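Local structure of cell shape determining protein MreC (Streptococcus pneumoniae, 2QF5) at residues A[7-12]-A[33-38]; A[25-30]-A[59-64]; A[39-44]-A[159-164]. The protein helps to form and maintain cell shape, probably within the elongasome that makes peripheral peptidoglycan, the present chain holding its barrel core, probably outside the membrane. All coordinates share one frame; numbering follows the deposited sequence.

How the contacts relate
All three contacts belong to one of the chain's two closed six-stranded antiparallel barrels, and their centres lie only about 9 to 10 Å apart. Contact 1 sets the loop 33-38 against strand 6-16; contact 2 pairs strands 24-27 and 59-63, and its segments alternate with those of contact 1. Contact 3 opens after contact 1 has closed; its segment 39-44 falls between the two of contact 2, and its partner 159-164 comes only after the chain has built the second barrel. Inside, Leu-27 CD2 meets Ile-161 CD1 at 3.5 Å, joining contacts 2 and 3. The first and last parts of the chain therefore share one hydrophobic core.

Contact 1: A[7-12]-A[33-38]; sequences KTLAAD and KGASEN
Lys-7 and Leu-9 reach from strand 6-16 of a closed antiparallel β-barrel toward Lys-33, Gly-34, Ala-35 and Ser-36 in the loop that leads from strand 24-27 to strand 40-43. Being two residues apart on an extended strand, they both point toward the loop, while Thr-8 between them points away from it. The longer arm is Lys-7. Its CG sits between the backbone N and the carbonyl carbon (chi1 51°), and beyond CG the chain runs extended, carrying the ammonium group to the hydroxyl of Ser-36: NZ donates a hydrogen bond to OG at 2.6 Å. Ser-36 also points toward the strand, and the end of the lysine passes alongside its hydroxyl, with CE of Lys-7 also 3.1 Å from OG. A lysine suits this partly exposed place because its methylenes span the gap and its charge stays near the surface; the same chain rests against Met-39. Asn-38 OD1, 4.2 Å from Lys-7 CE, is buried here without a hydrogen-bond partner in the model. Leu-9 works differently. With CG turned anti to the backbone N (chi1 -156°), its CD1 methyl presses on the loop backbone, 3.5 Å from Lys-33 O. The same methyl meets CB of Ala-35 at 3.9 Å, and the small alanine leaves room for this branch. Gly-34 is well chosen too: its phi of 95° is one at which a CB would be jammed against the carbonyl O of Lys-33. The result is a surface contact in two parts, the leucine methyl against the loop backbone and Ala-35, and the lysine bond at Ser-36. The strand meets the loop through its side chains, and the backbone of Leu-9 is bonded to Leu-163 of strand 160-166. CD1 of Leu-9 comes nearest to the loop at the backbone N of Ala-35, 3.4 Å away.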
loop_
_atom_site.group_PDB
_atom_site.type_symbol
_atom_site.label_atom_id
_atom_site.label_comp_id
_atom_site.label_asym_id
_atom_site.label_seq_id
_atom_site.Cartn_x
_atom_site.Cartn_y
_atom_site.Cartn_z
ATOM N N LYS A 7 -8.521 -10.493 -9.503
ATOM C CA LYS A 7 -7.829 -10.336 -10.792
ATOM C C LYS A 7 -6.398 -9.864 -10.572
ATOM O O LYS A 7 -6.146 -8.875 -9.893
ATOM C CB LYS A 7 -8.569 -9.399 -11.757
ATOM C CG LYS A 7 -8.973 -8.041 -11.220
ATOM C CD LYS A 7 -10.099 -7.423 -12.073
ATOM C CE LYS A 7 -10.448 -6.005 -11.602
ATOM N NZ LYS A 7 -11.355 -5.300 -12.544
ATOM N N THR A 8 -5.465 -10.603 -11.146
ATOM C CA THR A 8 -4.061 -10.323 -10.986
ATOM C C THR A 8 -3.398 -10.159 -12.372
ATOM O O THR A 8 -3.898 -10.639 -13.361
ATOM C CB THR A 8 -3.384 -11.404 -10.111
ATOM O OG1 THR A 8 -3.404 -12.658 -10.779
ATOM C CG2 THR A 8 -4.095 -11.555 -8.776
ATOM N N LEU A 9 -2.288 -9.431 -12.403
ATOM C CA LEU A 9 -1.675 -8.900 -13.611
ATOM C C LEU A 9 -0.234 -8.624 -13.215
ATOM O O LEU A 9 0.004 -8.079 -12.158
ATOM C CB LEU A 9 -2.383 -7.578 -13.983
ATOM C CG LEU A 9 -2.415 -6.992 -15.397
ATOM C CD1 LEU A 9 -3.314 -5.782 -15.386
ATOM C CD2 LEU A 9 -1.066 -6.592 -15.933
ATOM N N ALA A 10 0.729 -9.011 -14.035
ATOM C CA ALA A 10 2.121 -8.643 -13.813
ATOM C C ALA A 10 2.455 -7.588 -14.853
ATOM O O ALA A 10 1.960 -7.650 -15.994
ATOM C CB ALA A 10 3.043 -9.858 -13.947
ATOM N N ALA A 11 3.258 -6.606 -14.452
ATOM C CA ALA A 11 3.713 -5.547 -15.355
ATOM C C ALA A 11 5.103 -5.031 -14.951
ATOM O O ALA A 11 5.537 -5.174 -13.809
ATOM C CB ALA A 11 2.681 -4.395 -15.409
ATOM N N ASP A 12 5.801 -4.444 -15.912
ATOM C CA ASP A 12 7.124 -3.881 -15.690
ATOM C C ASP A 12 7.025 -2.364 -15.521
ATOM O O ASP A 12 6.197 -1.709 -16.146
ATOM C CB ASP A 12 8.065 -4.214 -16.869
ATOM C CG ASP A 12 8.330 -5.701 -17.019
ATOM O OD1 ASP A 12 8.533 -6.394 -16.017
ATOM O OD2 ASP A 12 8.355 -6.193 -18.148
ATOM N N LYS A 33 -5.158 -4.934 -20.914
ATOM C CA LYS A 33 -4.681 -6.175 -20.320
ATOM C C LYS A 33 -5.291 -6.398 -18.938
ATOM O O LYS A 33 -4.808 -7.240 -18.178
ATOM C CB LYS A 33 -3.147 -6.120 -20.203
ATOM C CG LYS A 33 -2.425 -6.248 -21.548
ATOM C CD LYS A 33 -0.952 -6.270 -21.347
ATOM C CE LYS A 33 -0.195 -6.257 -22.658
ATOM N NZ LYS A 33 1.252 -6.084 -22.378
ATOM N N GLY A 34 -6.324 -5.617 -18.606
ATOM C CA GLY A 34 -7.092 -5.801 -17.379
ATOM C C GLY A 34 -6.730 -4.976 -16.147
ATOM O O GLY A 34 -7.135 -5.334 -15.041
ATOM N N ALA A 35 -5.965 -3.898 -16.301
ATOM C CA ALA A 35 -5.680 -3.030 -15.158
ATOM C C ALA A 35 -6.952 -2.250 -14.849
ATOM O O ALA A 35 -7.668 -1.851 -15.774
ATOM C CB ALA A 35 -4.498 -2.075 -15.443
ATOM N N SER A 36 -7.237 -2.056 -13.554
ATOM C CA SER A 36 -8.430 -1.327 -13.084
ATOM C C SER A 36 -8.015 -0.369 -11.980
ATOM O O SER A 36 -7.065 -0.615 -11.265
ATOM C CB SER A 36 -9.490 -2.280 -12.511
ATOM O OG SER A 36 -9.541 -3.498 -13.223
ATOM N N GLU A 37 -8.797 0.687 -11.808
ATOM C CA GLU A 37 -8.475 1.760 -10.879
ATOM C C GLU A 37 -8.635 1.367 -9.395
ATOM O O GLU A 37 -8.240 2.112 -8.510
ATOM C CB GLU A 37 -9.261 3.051 -11.209
ATOM C CG GLU A 37 -10.543 2.896 -12.027
ATOM C CD GLU A 37 -10.304 2.874 -13.552
ATOM O OE1 GLU A 37 -9.877 3.909 -14.110
ATOM O OE2 GLU A 37 -10.569 1.827 -14.191
ATOM N N ASN A 38 -9.202 0.194 -9.126
ATOM C CA ASN A 38 -9.341 -0.279 -7.748
ATOM C C ASN A 38 -8.177 -1.176 -7.300
ATOM O O ASN A 38 -8.217 -1.756 -6.225
ATOM C CB ASN A 38 -10.687 -1.005 -7.573
ATOM C CG ASN A 38 -10.793 -2.311 -8.410
ATOM O OD1 ASN A 38 -9.837 -2.737 -9.079
ATOM N ND2 ASN A 38 -11.959 -2.945 -8.343
#

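Contact 2: A[25-30]-A[59-64]; sequences LTLDAG and TIVNLL
An antiparallel pair of barrel strands joins Leu-25 to Val-61 and Leu-27 to Thr-59 as hydrogen-bonded pairs, with Thr-26 and Ile-60 as the non-hydrogen-bonded pair between them. Val-61 N lies 2.8 Å from Leu-25 O with a nearly straight 171° at the hydrogen, and Leu-27 N lies 2.7 Å from Thr-59 O. The last bond, Thr-59 N to Leu-27 O, is longer at 3.1 Å. Past the last bridge, the Thr-59 side chain ties the strand to the loop: its OG1, beside its own backbone N (chi1 -69°), donates to a lone pair of Ala-29 O at 2.7 Å, in the carbonyl plane. A threonine thus serves both as β-former and as a tie to the loop. On the buried face Leu-25, Leu-27 and Val-61 suit a barrel interior: Leu-27 lies aslant across Val-61, CD1 meeting CG2 at 3.7 Å. The end of Leu-63, partly exposed, swings in so that its CD2 meets Leu-25 CD1 at 3.8 Å. On the other, partly exposed face Thr-26 and Ile-60 lie side by side, with Thr-26 OG1 3.4 Å from Ile-60 CD1. The two strands are flanked by strand 6-16, which bonds to the backbone of Thr-26, and by strand 46-54, which bonds to that of Ile-60.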
loop_
_atom_site.group_PDB
_atom_site.type_symbol
_atom_site.label_atom_id
_atom_site.label_comp_id
_atom_site.label_asym_id
_atom_site.label_seq_id
_atom_site.Cartn_x
_atom_site.Cartn_y
_atom_site.Cartn_z
ATOM N N LEU A 25 5.074 5.402 -10.106
ATOM C CA LEU A 25 5.638 4.521 -11.105
ATOM C C LEU A 25 4.698 4.438 -12.270
ATOM O O LEU A 25 3.496 4.578 -12.114
ATOM C CB LEU A 25 5.861 3.130 -10.520
ATOM C CG LEU A 25 7.018 2.992 -9.538
ATOM C CD1 LEU A 25 7.124 1.570 -9.085
ATOM C CD2 LEU A 25 8.348 3.446 -10.147
ATOM N N THR A 26 5.251 4.218 -13.453
ATOM C CA THR A 26 4.451 3.967 -14.647
ATOM C C THR A 26 4.689 2.501 -15.011
ATOM O O THR A 26 5.820 2.036 -14.999
ATOM C CB THR A 26 4.826 4.919 -15.835
ATOM O OG1 THR A 26 4.752 6.300 -15.423
ATOM C CG2 THR A 26 3.902 4.695 -17.000
ATOM N N LEU A 27 3.608 1.780 -15.311
ATOM C CA LEU A 27 3.676 0.356 -15.653
ATOM C C LEU A 27 3.277 0.185 -17.095
ATOM O O LEU A 27 2.468 0.955 -17.588
ATOM C CB LEU A 27 2.726 -0.474 -14.766
ATOM C CG LEU A 27 3.018 -0.565 -13.256
ATOM C CD1 LEU A 27 1.986 -1.407 -12.583
ATOM C CD2 LEU A 27 4.351 -1.178 -13.024
ATOM N N ASP A 28 3.818 -0.841 -17.741
ATOM C CA ASP A 28 3.508 -1.200 -19.134
ATOM C C ASP A 28 2.276 -2.079 -19.319
ATOM O O ASP A 28 2.195 -2.863 -20.249
ATOM C CB ASP A 28 4.724 -1.857 -19.825
ATOM C CG ASP A 28 5.023 -3.287 -19.340
ATOM O OD1 ASP A 28 4.422 -3.778 -18.353
ATOM O OD2 ASP A 28 5.892 -3.932 -19.969
ATOM N N ALA A 29 1.311 -1.960 -18.437
ATOM C CA ALA A 29 0.033 -2.602 -18.668
ATOM C C ALA A 29 -1.016 -1.623 -18.226
ATOM O O ALA A 29 -0.867 -0.984 -17.181
ATOM C CB ALA A 29 -0.075 -3.899 -17.873
ATOM N N GLY A 30 -2.068 -1.501 -19.024
ATOM C CA GLY A 30 -3.219 -0.678 -18.676
ATOM C C GLY A 30 -4.501 -1.449 -18.907
ATOM O O GLY A 30 -4.572 -2.662 -18.692
ATOM N N THR A 59 -0.293 2.065 -16.736
ATOM C CA THR A 59 -0.923 2.384 -15.461
ATOM C C THR A 59 0.033 3.175 -14.588
ATOM O O THR A 59 1.255 2.954 -14.603
ATOM C CB THR A 59 -1.359 1.087 -14.749
ATOM O OG1 THR A 59 -2.428 0.516 -15.496
ATOM C CG2 THR A 59 -1.825 1.361 -13.353
ATOM N N ILE A 60 -0.517 4.133 -13.854
ATOM C CA ILE A 60 0.274 4.912 -12.901
ATOM C C ILE A 60 -0.008 4.359 -11.513
ATOM O O ILE A 60 -1.154 4.196 -11.124
ATOM C CB ILE A 60 -0.088 6.402 -12.938
ATOM C CG1 ILE A 60 0.019 6.944 -14.370
ATOM C CG2 ILE A 60 0.785 7.213 -11.937
ATOM C CD1 ILE A 60 1.415 6.871 -14.967
ATOM N N VAL A 61 1.057 4.086 -10.770
ATOM C CA VAL A 61 0.964 3.560 -9.442
ATOM C C VAL A 61 1.447 4.619 -8.470
ATOM O O VAL A 61 2.551 5.184 -8.642
ATOM C CB VAL A 61 1.802 2.271 -9.295
ATOM C CG1 VAL A 61 1.982 1.883 -7.809
ATOM C CG2 VAL A 61 1.153 1.142 -10.049
ATOM N N ASN A 62 0.623 4.905 -7.463
ATOM C CA ASN A 62 1.010 5.853 -6.416
ATOM C C ASN A 62 1.755 5.057 -5.397
ATOM O O ASN A 62 1.224 4.071 -4.914
ATOM C CB ASN A 62 -0.198 6.547 -5.763
ATOM C CG ASN A 62 0.219 7.680 -4.838
ATOM O OD1 ASN A 62 -0.058 7.656 -3.626
ATOM N ND2 ASN A 62 0.913 8.679 -5.399
ATOM N N LEU A 63 2.965 5.473 -5.070
ATOM C CA LEU A 63 3.825 4.745 -4.146
ATOM C C LEU A 63 3.557 5.069 -2.669
ATOM O O LEU A 63 3.254 6.227 -2.296
ATOM C CB LEU A 63 5.310 5.011 -4.479
ATOM C CG LEU A 63 5.867 4.341 -5.752
ATOM C CD1 LEU A 63 7.281 4.845 -6.091
ATOM C CD2 LEU A 63 5.887 2.816 -5.666
ATOM N N LEU A 64 3.733 4.049 -1.821
ATOM C CA LEU A 64 3.560 4.185 -0.347
ATOM C C LEU A 64 4.558 5.085 0.352
ATOM O O LEU A 64 4.362 5.428 1.520
ATOM C CB LEU A 64 3.602 2.800 0.338
ATOM C CG LEU A 64 2.420 1.895 0.070
ATOM C CD1 LEU A 64 2.517 0.593 0.917
ATOM C CD2 LEU A 64 1.146 2.651 0.369
#

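Contact 3: A[39-44]-A[159-164]; sequences MLAIAN and DVIELV
The carbonyl oxygen of Ile-42 is approached by two groups of the facing strand: Glu-162 N donates a hydrogen bond to it at 2.7 Å, in the carbonyl plane, and the CA of Ile-161 adds a CH···O contact at 3.3 Å. Leu-40 and Val-164 form the next hydrogen-bonded pair, with Leu-40 N 2.8 Å from Val-164 O. On the outward face Ile-42 and Glu-162 lie side by side, and the extended glutamate chain brings its carboxylate over Ile-42, OE2 lying 3.5 Å from CD1. Val-164 CG1, held between N and the carbonyl carbon (chi1 69°), touches Ile-42 CD1 at 3.9 Å, and both residues pack on Ile-128 of the second barrel. Inside, the small Ala-41 CB fits against Ile-161 CG2 at 3.7 Å, while Met-39 crosses Leu-163 at about a right angle. Where the strands part, one water takes a bond from Asp-159 N and gives one to Asn-44 OD1; a second takes one from Asn-44 N and gives one to Val-160 O. Strand 160-166 pairs here with 40-43 and on its other edge with 6-16, which closes the six-stranded barrel, consistent with the family's place in the PA clan, whose proteases such as chymotrypsin have paired six-stranded barrels.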
loop_
_atom_site.group_PDB
_atom_site.type_symbol
_atom_site.label_atom_id
_atom_site.label_comp_id
_atom_site.label_asym_id
_atom_site.label_seq_id
_atom_site.Cartn_x
_atom_site.Cartn_y
_atom_site.Cartn_z
ATOM N N MET A 39 -7.148 -1.284 -8.128
ATOM C CA MET A 39 -6.069 -2.240 -7.882
ATOM C C MET A 39 -4.982 -1.713 -6.977
ATOM O O MET A 39 -4.704 -0.512 -6.944
ATOM C CB MET A 39 -5.424 -2.688 -9.190
ATOM C CG MET A 39 -6.289 -3.652 -9.942
ATOM S SD MET A 39 -5.585 -4.198 -11.489
ATOM C CE MET A 39 -6.125 -5.908 -11.380
ATOM N N LEU A 40 -4.386 -2.663 -6.253
ATOM C CA LEU A 40 -3.210 -2.440 -5.439
ATOM C C LEU A 40 -1.977 -3.004 -6.155
ATOM O O LEU A 40 -2.100 -3.831 -7.073
ATOM C CB LEU A 40 -3.404 -3.056 -4.049
ATOM C CG LEU A 40 -4.368 -2.321 -3.119
ATOM C CD1 LEU A 40 -4.519 -3.033 -1.762
ATOM C CD2 LEU A 40 -3.924 -0.893 -2.882
ATOM N N ALA A 41 -0.806 -2.498 -5.778
ATOM C CA ALA A 41 0.479 -2.858 -6.405
ATOM C C ALA A 41 1.370 -3.618 -5.408
ATOM O O ALA A 41 1.660 -3.114 -4.333
ATOM C CB ALA A 41 1.205 -1.605 -6.900
ATOM N N ILE A 42 1.815 -4.815 -5.792
ATOM C CA ILE A 42 2.705 -5.648 -4.967
ATOM C C ILE A 42 4.086 -5.768 -5.649
ATOM O O ILE A 42 4.169 -5.967 -6.852
ATOM C CB ILE A 42 2.081 -7.043 -4.762
ATOM C CG1 ILE A 42 0.775 -6.943 -3.986
ATOM C CG2 ILE A 42 3.031 -7.961 -4.051
ATOM C CD1 ILE A 42 -0.026 -8.218 -4.005
ATOM N N ALA A 43 5.158 -5.617 -4.884
ATOM C CA ALA A 43 6.531 -5.767 -5.405
ATOM C C ALA A 43 7.515 -5.981 -4.279
ATOM O O ALA A 43 7.370 -5.391 -3.199
ATOM C CB ALA A 43 6.963 -4.513 -6.188
ATOM N N ASN A 44 8.557 -6.765 -4.555
ATOM C CA ASN A 44 9.687 -6.886 -3.655
ATOM C C ASN A 44 9.287 -7.271 -2.220
ATOM O O ASN A 44 9.889 -6.803 -1.282
ATOM C CB ASN A 44 10.491 -5.575 -3.657
ATOM C CG ASN A 44 11.191 -5.284 -5.009
ATOM O OD1 ASN A 44 11.083 -6.053 -5.985
ATOM N ND2 ASN A 44 11.939 -4.154 -5.050
ATOM N N ASP A 159 11.046 -2.956 -10.044
ATOM C CA ASP A 159 11.159 -3.167 -11.491
ATOM C C ASP A 159 9.968 -3.932 -12.068
ATOM O O ASP A 159 9.573 -3.696 -13.210
ATOM C CB ASP A 159 12.442 -3.963 -11.788
ATOM C CG ASP A 159 13.718 -3.151 -11.552
ATOM O OD1 ASP A 159 13.670 -1.917 -11.703
ATOM O OD2 ASP A 159 14.771 -3.744 -11.223
ATOM N N VAL A 160 9.407 -4.847 -11.266
ATOM C CA VAL A 160 8.297 -5.703 -11.671
ATOM C C VAL A 160 7.218 -5.600 -10.590
ATOM O O VAL A 160 7.510 -5.755 -9.422
ATOM C CB VAL A 160 8.749 -7.166 -11.824
ATOM C CG1 VAL A 160 7.575 -8.050 -12.226
ATOM C CG2 VAL A 160 9.865 -7.286 -12.855
ATOM N N ILE A 161 5.988 -5.285 -10.983
ATOM C CA ILE A 161 4.874 -5.167 -10.027
ATOM C C ILE A 161 3.785 -6.175 -10.340
ATOM O O ILE A 161 3.503 -6.428 -11.499
ATOM C CB ILE A 161 4.254 -3.765 -10.041
ATOM C CG1 ILE A 161 5.110 -2.782 -9.245
ATOM C CG2 ILE A 161 2.822 -3.761 -9.450
ATOM C CD1 ILE A 161 4.735 -1.334 -9.523
ATOM N N GLU A 162 3.195 -6.748 -9.290
ATOM C CA GLU A 162 1.957 -7.510 -9.408
ATOM C C GLU A 162 0.772 -6.569 -9.094
ATOM O O GLU A 162 0.635 -6.058 -7.977
ATOM C CB GLU A 162 1.969 -8.739 -8.478
ATOM C CG GLU A 162 0.585 -9.365 -8.226
ATOM C CD GLU A 162 0.532 -10.340 -7.024
ATOM O OE1 GLU A 162 1.588 -10.895 -6.615
ATOM O OE2 GLU A 162 -0.595 -10.553 -6.492
ATOM N N LEU A 163 -0.074 -6.330 -10.090
ATOM C CA LEU A 163 -1.303 -5.586 -9.870
ATOM C C LEU A 163 -2.398 -6.566 -9.432
ATOM O O LEU A 163 -2.598 -7.615 -10.060
ATOM C CB LEU A 163 -1.719 -4.820 -11.122
ATOM C CG LEU A 163 -0.818 -3.662 -11.557
ATOM C CD1 LEU A 163 -1.406 -3.023 -12.822
ATOM C CD2 LEU A 163 -0.664 -2.647 -10.420
ATOM N N VAL A 164 -3.085 -6.232 -8.345
ATOM C CA VAL A 164 -4.155 -7.086 -7.811
ATOM C C VAL A 164 -5.392 -6.266 -7.433
ATOM O O VAL A 164 -5.302 -5.219 -6.806
ATOM C CB VAL A 164 -3.692 -7.907 -6.595
ATOM C CG1 VAL A 164 -3.461 -7.006 -5.423
ATOM C CG2 VAL A 164 -4.746 -8.967 -6.238
HETATM O O HOH W 1 11.129 -5.290 -8.664
HETATM O O HOH W 2 8.620 -7.376 -7.620
#